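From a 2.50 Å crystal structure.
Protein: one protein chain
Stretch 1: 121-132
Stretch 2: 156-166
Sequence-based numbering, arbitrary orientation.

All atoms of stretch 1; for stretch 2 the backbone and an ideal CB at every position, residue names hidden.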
ATOM      1  N   ALA A 121      34.931  -9.970 -18.607  1.00 61.54           N
ATOM      2  CA  ALA A 121      35.770  -9.053 -17.861  1.00 62.95           C
ATOM      3  C   ALA A 121      34.846  -7.833 -17.647  1.00 63.59           C
ATOM      4  O   ALA A 121      35.309  -6.742 -17.316  1.00 63.46           O
ATOM      5  CB  ALA A 121      36.998  -8.605 -18.647  1.00 62.63           C
ATOM      6  N   GLY A 122      33.546  -8.037 -17.857  1.00 64.61           N
ATOM      7  CA  GLY A 122      32.553  -7.000 -17.659  1.00 64.73           C
ATOM      8  C   GLY A 122      32.915  -5.593 -18.072  1.00 65.32           C
ATOM      9  O   GLY A 122      32.454  -4.641 -17.444  1.00 64.89           O
ATOM     10  N   HIS A 123      33.726  -5.437 -19.114  1.00 65.60           N
ATOM     11  CA  HIS A 123      34.080  -4.088 -19.545  1.00 65.07           C
ATOM     12  C   HIS A 123      32.797  -3.346 -19.880  1.00 64.78           C
ATOM     13  O   HIS A 123      32.172  -2.761 -19.001  1.00 65.84           O
ATOM     14  CB  HIS A 123      34.976  -4.088 -20.779  1.00 64.73           C
ATOM     15  CG  HIS A 123      35.208  -2.719 -21.345  1.00 63.61           C
ATOM     16  ND1 HIS A 123      35.628  -2.509 -22.642  1.00 63.29           N
ATOM     17  CD2 HIS A 123      35.060  -1.485 -20.800  1.00 63.52           C
ATOM     18  CE1 HIS A 123      35.724  -1.213 -22.869  1.00 64.28           C
ATOM     19  NE2 HIS A 123      35.385  -0.568 -21.767  1.00 63.17           N
ATOM     20  N   ALA A 124      32.406  -3.375 -21.149  1.00 62.63           N
ATOM     21  CA  ALA A 124      31.189  -2.707 -21.577  1.00 62.18           C
ATOM     22  C   ALA A 124      31.166  -2.405 -23.057  1.00 60.92           C
ATOM     23  O   ALA A 124      31.881  -1.530 -23.520  1.00 60.98           O
ATOM     24  CB  ALA A 124      30.991  -1.401 -20.818  1.00 62.71           C
ATOM     25  N   ILE A 125      30.351  -3.141 -23.800  1.00 59.75           N
ATOM     26  CA  ILE A 125      30.202  -2.886 -25.225  1.00 58.47           C
ATOM     27  C   ILE A 125      29.518  -1.525 -25.110  1.00 60.32           C
ATOM     28  O   ILE A 125      28.948  -1.248 -24.055  1.00 62.43           O
ATOM     29  CB  ILE A 125      29.207  -3.884 -25.863  1.00 56.16           C
ATOM     30  CG1 ILE A 125      29.552  -5.325 -25.459  1.00 53.65           C
ATOM     31  CG2 ILE A 125      29.196  -3.704 -27.353  1.00 53.61           C
ATOM     32  CD1 ILE A 125      30.931  -5.778 -25.851  1.00 52.32           C
ATOM     33  N   PHE A 126      29.559  -0.665 -26.122  1.00 60.17           N
ATOM     34  CA  PHE A 126      28.869   0.639 -26.027  1.00 59.86           C
ATOM     35  C   PHE A 126      29.406   1.610 -24.945  1.00 60.29           C
ATOM     36  O   PHE A 126      28.656   2.069 -24.076  1.00 60.43           O
ATOM     37  CB  PHE A 126      27.361   0.432 -25.815  1.00 57.97           C
ATOM     38  CG  PHE A 126      26.712  -0.419 -26.876  1.00 59.29           C
ATOM     39  CD1 PHE A 126      26.068  -1.606 -26.552  1.00 58.45           C
ATOM     40  CD2 PHE A 126      26.786  -0.050 -28.206  1.00 59.36           C
ATOM     41  CE1 PHE A 126      25.510  -2.409 -27.549  1.00 59.42           C
ATOM     42  CE2 PHE A 126      26.233  -0.844 -29.209  1.00 59.40           C
ATOM     43  CZ  PHE A 126      25.597  -2.024 -28.884  1.00 59.61           C
ATOM     44  N   GLU A 127      30.698   1.945 -25.047  1.00 48.53           N
ATOM     45  CA  GLU A 127      31.442   2.825 -24.136  1.00 48.22           C
ATOM     46  C   GLU A 127      31.025   4.286 -23.961  1.00 46.51           C
ATOM     47  O   GLU A 127      31.208   4.845 -22.875  1.00 45.32           O
ATOM     48  CB  GLU A 127      32.913   2.837 -24.531  1.00 52.34           C
ATOM     49  CG  GLU A 127      33.548   1.470 -24.726  1.00 56.69           C
ATOM     50  CD  GLU A 127      34.974   1.554 -25.279  1.00 59.76           C
ATOM     51  OE1 GLU A 127      35.454   0.527 -25.817  1.00 59.45           O
ATOM     52  OE2 GLU A 127      35.616   2.633 -25.169  1.00 60.15           O
ATOM     53  N   ASN A 128      30.516   4.926 -25.008  1.00 44.85           N
ATOM     54  CA  ASN A 128      30.118   6.325 -24.910  1.00 44.19           C
ATOM     55  C   ASN A 128      28.623   6.507 -24.678  1.00 44.89           C
ATOM     56  O   ASN A 128      28.145   7.632 -24.526  1.00 44.38           O
ATOM     57  CB  ASN A 128      30.499   7.086 -26.178  1.00 44.19           C
ATOM     58  CG  ASN A 128      31.963   6.972 -26.509  1.00 45.32           C
ATOM     59  OD1 ASN A 128      32.825   7.264 -25.683  1.00 43.60           O
ATOM     60  ND2 ASN A 128      32.256   6.543 -27.731  1.00 45.34           N
ATOM     61  N   ALA A 129      27.888   5.402 -24.633  1.00 44.84           N
ATOM     62  CA  ALA A 129      26.444   5.470 -24.452  1.00 43.72           C
ATOM     63  C   ALA A 129      25.941   5.614 -23.029  1.00 42.68           C
ATOM     64  O   ALA A 129      26.467   5.004 -22.094  1.00 42.80           O
ATOM     65  CB  ALA A 129      25.776   4.252 -25.096  1.00 44.14           C
ATOM     66  N   ILE A 130      24.917   6.443 -22.876  1.00 41.10           N
ATOM     67  CA  ILE A 130      24.280   6.635 -21.590  1.00 40.78           C
ATOM     68  C   ILE A 130      23.288   5.470 -21.497  1.00 39.03           C
ATOM     69  O   ILE A 130      22.573   5.191 -22.461  1.00 38.48           O
ATOM     70  CB  ILE A 130      23.513   7.978 -21.547  1.00 40.92           C
ATOM     71  CG1 ILE A 130      24.511   9.130 -21.449  1.00 41.29           C
ATOM     72  CG2 ILE A 130      22.532   7.994 -20.389  1.00 39.50           C
ATOM     73  CD1 ILE A 130      23.871  10.497 -21.516  1.00 43.89           C
ATOM     74  N   HIS A 131      23.261   4.777 -20.364  1.00 38.15           N
ATOM     75  CA  HIS A 131      22.349   3.654 -20.190  1.00 35.84           C
ATOM     76  C   HIS A 131      21.191   4.014 -19.265  1.00 34.75           C
ATOM     77  O   HIS A 131      21.386   4.425 -18.122  1.00 34.60           O
ATOM     78  CB  HIS A 131      23.107   2.430 -19.674  1.00 36.29           C
ATOM     79  CG  HIS A 131      24.115   1.893 -20.650  1.00 41.55           C
ATOM     80  ND1 HIS A 131      24.285   0.544 -20.875  1.00 42.75           N
ATOM     81  CD2 HIS A 131      24.965   2.527 -21.490  1.00 42.59           C
ATOM     82  CE1 HIS A 131      25.195   0.371 -21.820  1.00 42.21           C
ATOM     83  NE2 HIS A 131      25.621   1.553 -22.207  1.00 43.66           N
ATOM     84  N   VAL A 132      19.975   3.857 -19.781  1.00 34.39           N
ATOM     85  CA  VAL A 132      18.757   4.194 -19.045  1.00 31.85           C
ATOM     86  C   VAL A 132      17.970   2.979 -18.579  1.00 33.39           C
ATOM     87  O   VAL A 132      17.605   2.110 -19.384  1.00 34.36           O
ATOM     88  CB  VAL A 132      17.867   5.074 -19.924  1.00 30.37           C
ATOM     89  CG1 VAL A 132      16.701   5.605 -19.148  1.00 32.63           C
ATOM     90  CG2 VAL A 132      18.696   6.209 -20.481  1.00 30.42           C
ATOM     91  N   UNK A 156      26.422  -9.970 -15.609  1.00 37.37           N
ATOM     92  CA  UNK A 156      25.995  -8.924 -16.545  1.00 37.49           C
ATOM     93  C   UNK A 156      26.232  -7.496 -16.059  1.00 37.33           C
ATOM     94  O   UNK A 156      25.754  -6.549 -16.676  1.00 36.17           O
ATOM     95  CB  UNK A 156      24.506  -9.099 -16.849  1.00 37.49           C
ATOM     96  N   UNK A 157      26.952  -7.350 -14.951  1.00 39.48           N
ATOM     97  CA  UNK A 157      27.273  -6.032 -14.410  1.00 39.51           C
ATOM     98  C   UNK A 157      28.465  -5.471 -15.202  1.00 39.55           C
ATOM     99  O   UNK A 157      29.166  -6.233 -15.877  1.00 36.76           O
ATOM    100  CB  UNK A 157      27.586  -6.108 -12.914  1.00 39.51           C
ATOM    101  N   UNK A 158      28.695  -4.157 -15.127  1.00 39.85           N
ATOM    102  CA  UNK A 158      29.826  -3.596 -15.845  1.00 40.75           C
ATOM    103  C   UNK A 158      29.928  -2.097 -16.053  1.00 42.76           C
ATOM    104  O   UNK A 158      29.013  -1.343 -15.728  1.00 45.36           O
ATOM    105  CB  UNK A 158      29.857  -4.246 -17.230  1.00 40.75           C
ATOM    106  N   UNK A 159      31.071  -1.692 -16.612  1.00 44.27           N
ATOM    107  CA  UNK A 159      31.435  -0.300 -16.920  1.00 44.67           C
ATOM    108  C   UNK A 159      30.303   0.615 -17.324  1.00 41.88           C
ATOM    109  O   UNK A 159      30.316   1.796 -16.992  1.00 38.45           O
ATOM    110  CB  UNK A 159      32.470  -0.293 -18.047  1.00 44.67           C
ATOM    111  N   UNK A 160      29.352   0.073 -18.081  1.00 39.34           N
ATOM    112  CA  UNK A 160      28.226   0.868 -18.544  1.00 38.50           C
ATOM    113  C   UNK A 160      27.554   1.513 -17.348  1.00 38.61           C
ATOM    114  O   UNK A 160      27.055   2.630 -17.448  1.00 36.21           O
ATOM    115  CB  UNK A 160      27.232   0.014 -19.333  1.00 38.50           C
ATOM    116  N   UNK A 161      27.564   0.823 -16.210  1.00 40.35           N
ATOM    117  CA  UNK A 161      26.936   1.367 -15.017  1.00 43.26           C
ATOM    118  C   UNK A 161      27.514   2.726 -14.641  1.00 43.86           C
ATOM    119  O   UNK A 161      27.000   3.383 -13.749  1.00 44.92           O
ATOM    120  CB  UNK A 161      27.094   0.391 -13.849  1.00 43.26           C
ATOM    121  N   UNK A 162      28.578   3.149 -15.323  1.00 45.10           N
ATOM    122  CA  UNK A 162      29.199   4.446 -15.059  1.00 45.86           C
ATOM    123  C   UNK A 162      28.320   5.576 -15.567  1.00 45.74           C
ATOM    124  O   UNK A 162      28.171   6.588 -14.904  1.00 47.06           O
ATOM    125  CB  UNK A 162      30.583   4.523 -15.707  1.00 45.86           C
ATOM    126  N   UNK A 163      27.743   5.402 -16.751  1.00 46.25           N
ATOM    127  CA  UNK A 163      26.888   6.416 -17.343  1.00 45.58           C
ATOM    128  C   UNK A 163      25.419   6.022 -17.225  1.00 44.32           C
ATOM    129  O   UNK A 163      24.616   6.262 -18.129  1.00 45.51           O
ATOM    130  CB  UNK A 163      27.263   6.640 -18.809  1.00 45.58           C
ATOM    131  N   UNK A 164      25.080   5.433 -16.084  1.00 42.93           N
ATOM    132  CA  UNK A 164      23.720   4.978 -15.813  1.00 40.84           C
ATOM    133  C   UNK A 164      22.797   6.090 -15.326  1.00 39.98           C
ATOM    134  O   UNK A 164      23.138   6.835 -14.414  1.00 42.79           O
ATOM    135  CB  UNK A 164      23.752   3.855 -14.775  1.00 40.84           C
ATOM    136  N   UNK A 165      21.631   6.210 -15.953  1.00 39.18           N
ATOM    137  CA  UNK A 165      20.637   7.204 -15.555  1.00 37.95           C
ATOM    138  C   UNK A 165      19.374   6.402 -15.196  1.00 37.39           C
ATOM    139  O   UNK A 165      18.976   5.504 -15.943  1.00 37.33           O
ATOM    140  CB  UNK A 165      20.376   8.231 -16.659  1.00 37.95           C
ATOM    141  N   UNK A 166      18.762   6.718 -14.058  1.00 35.28           N
ATOM    142  CA  UNK A 166      17.572   6.023 -13.607  1.00 34.35           C
ATOM    143  C   UNK A 166      16.344   6.905 -13.663  1.00 35.04           C
ATOM    144  O   UNK A 166      16.429   8.114 -13.458  1.00 35.84           O
ATOM    145  CB  UNK A 166      17.773   5.502 -12.182  1.00 34.35           C
TER

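At 156 the CA-to-CB bond points away and no atom of stretch 1 lies within 5.5 Å of the ideal CB, so the visible atoms select nothing; the residue is N156. Position 157 points sideways into similarly empty space, where a long polar chain fits as well as a short one. It is K157, its side chain leading away.

At 158, phi/psi of 166/174 would jam a CB against the preceding carbonyl, and the ideal CB falls 2.6 Å from G122 O and 3.3 Å from H123 O. Glycine is the clear expectation, and G158 is found.

At 159 the CB points toward stretch 1, 3.3 Å from A124 CB, with the H123 ring farther out; a small or medium polar side chain would suit. The residue is D159. Its OD2 sits at the edge of the imidazole, 3.4 Å from H123 CD2, while its backbone N makes a weak hydrogen bond to G122 O (3.4 Å).

The CB of 160 also points toward stretch 1, 3.2 Å from H131 CE1 and 4.3 Å from A124 CB. Alanine, a longer aliphatic or an aromatic could use this apolar surface. In Y160, CB lies over the H131 ring face, 3.5 Å from its centroid and 22° off the normal, a CH-pi contact. With chi1 p, the tyrosine ring leads away: the two planes are 13° apart but slid, centroids 5.2 Å apart, so they barely overlap. Its OH donates to N156 O (2.5 Å).

Positions 161 and 162 have no atom of stretch 1 near their ideal CB atoms, so stretch 1 leaves the choice open. They are S161, whose OG bonds weakly to G158 O (3.1 Å), and N162.

The CB of 163 points toward stretch 1, 3.8 Å from A129 O, and the carbonyl O of E127 lies beyond, an acceptor; a long donor such as lysine or arginine could reach it. K163 does, NZ to E127 O at 2.8 Å, and K163 O accepts from H131 N (3.0 Å).

Position 164 pairs with H131 in parallel register, side chains on the same sheet face; a branched or longer apolar residue suits. L164 brings CD1 to 4.3 Å from H131 CB.

At 165, the ideal CB is 4.3 Å from I130 CG2 and 4.6 Å from V132 CG2, favouring a beta-branched aliphatic. I165 places CG1 3.7 Å from I130 CG2, and I165 N donates to H131 O (2.8 Å, 169°).

Position 166 points away, leaving its choice open; it is L166.

Stretch 2 (156-166) NKGDYSNKLIL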
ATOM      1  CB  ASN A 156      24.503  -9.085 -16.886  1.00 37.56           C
ATOM      2  CG  ASN A 156      24.225 -10.277 -17.797  1.00 38.52           C
ATOM      3  OD1 ASN A 156      23.079 -10.673 -17.966  1.00 39.57           O
ATOM      4  ND2 ASN A 156      25.273 -10.846 -18.390  1.00 32.80           N
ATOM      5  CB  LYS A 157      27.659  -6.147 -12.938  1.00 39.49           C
ATOM      6  CG  LYS A 157      26.558  -6.634 -12.013  1.00 39.25           C
ATOM      7  CD  LYS A 157      26.848  -6.186 -10.595  1.00 39.83           C
ATOM      8  CE  LYS A 157      25.718  -6.512  -9.629  1.00 42.63           C
ATOM      9  NZ  LYS A 157      25.618  -7.958  -9.335  1.00 44.68           N
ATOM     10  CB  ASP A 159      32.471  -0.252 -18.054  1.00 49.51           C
ATOM     11  CG  ASP A 159      33.856  -0.580 -17.589  1.00 55.16           C
ATOM     12  OD1 ASP A 159      34.029  -1.619 -16.919  1.00 59.51           O
ATOM     13  OD2 ASP A 159      34.777   0.204 -17.896  1.00 58.43           O
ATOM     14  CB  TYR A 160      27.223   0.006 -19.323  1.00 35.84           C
ATOM     15  CG  TYR A 160      26.567  -1.105 -18.530  1.00 32.99           C
ATOM     16  CD1 TYR A 160      25.479  -0.858 -17.697  1.00 30.81           C
ATOM     17  CD2 TYR A 160      27.038  -2.404 -18.617  1.00 34.70           C
ATOM     18  CE1 TYR A 160      24.882  -1.882 -16.976  1.00 31.63           C
ATOM     19  CE2 TYR A 160      26.455  -3.437 -17.898  1.00 34.52           C
ATOM     20  CZ  TYR A 160      25.378  -3.171 -17.083  1.00 33.47           C
ATOM     21  OH  TYR A 160      24.803  -4.202 -16.385  1.00 34.81           O
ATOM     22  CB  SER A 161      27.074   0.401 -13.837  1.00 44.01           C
ATOM     23  OG  SER A 161      28.372   0.456 -13.282  1.00 46.29           O
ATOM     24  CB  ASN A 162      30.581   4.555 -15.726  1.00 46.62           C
ATOM     25  CG  ASN A 162      31.651   3.735 -15.011  1.00 47.65           C
ATOM     26  OD1 ASN A 162      31.818   3.841 -13.798  1.00 45.34           O
ATOM     27  ND2 ASN A 162      32.380   2.915 -15.765  1.00 48.13           N
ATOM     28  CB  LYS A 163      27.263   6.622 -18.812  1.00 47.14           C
ATOM     29  CG  LYS A 163      28.728   6.951 -19.032  1.00 49.65           C
ATOM     30  CD  LYS A 163      28.942   7.596 -20.387  1.00 50.89           C
ATOM     31  CE  LYS A 163      30.419   7.824 -20.653  1.00 50.95           C
ATOM     32  NZ  LYS A 163      31.185   6.533 -20.688  1.00 49.08           N
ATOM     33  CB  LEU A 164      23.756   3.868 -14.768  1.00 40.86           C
ATOM     34  CG  LEU A 164      22.413   3.208 -14.467  1.00 41.83           C
ATOM     35  CD1 LEU A 164      22.140   2.130 -15.518  1.00 40.13           C
ATOM     36  CD2 LEU A 164      22.431   2.585 -13.082  1.00 44.29           C
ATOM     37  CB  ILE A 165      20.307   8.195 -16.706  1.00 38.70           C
ATOM     38  CG1 ILE A 165      21.507   9.096 -16.986  1.00 39.17           C
ATOM     39  CG2 ILE A 165      19.094   9.046 -16.341  1.00 35.02           C
ATOM     40  CD1 ILE A 165      21.896  10.002 -15.818  1.00 38.28           C
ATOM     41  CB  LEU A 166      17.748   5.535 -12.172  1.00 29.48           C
ATOM     42  CG  LEU A 166      18.906   4.573 -11.970  1.00 27.93           C
ATOM     43  CD1 LEU A 166      19.216   4.433 -10.510  1.00 27.99           C
ATOM     44  CD2 LEU A 166      18.568   3.248 -12.597  1.00 28.76           C
TER
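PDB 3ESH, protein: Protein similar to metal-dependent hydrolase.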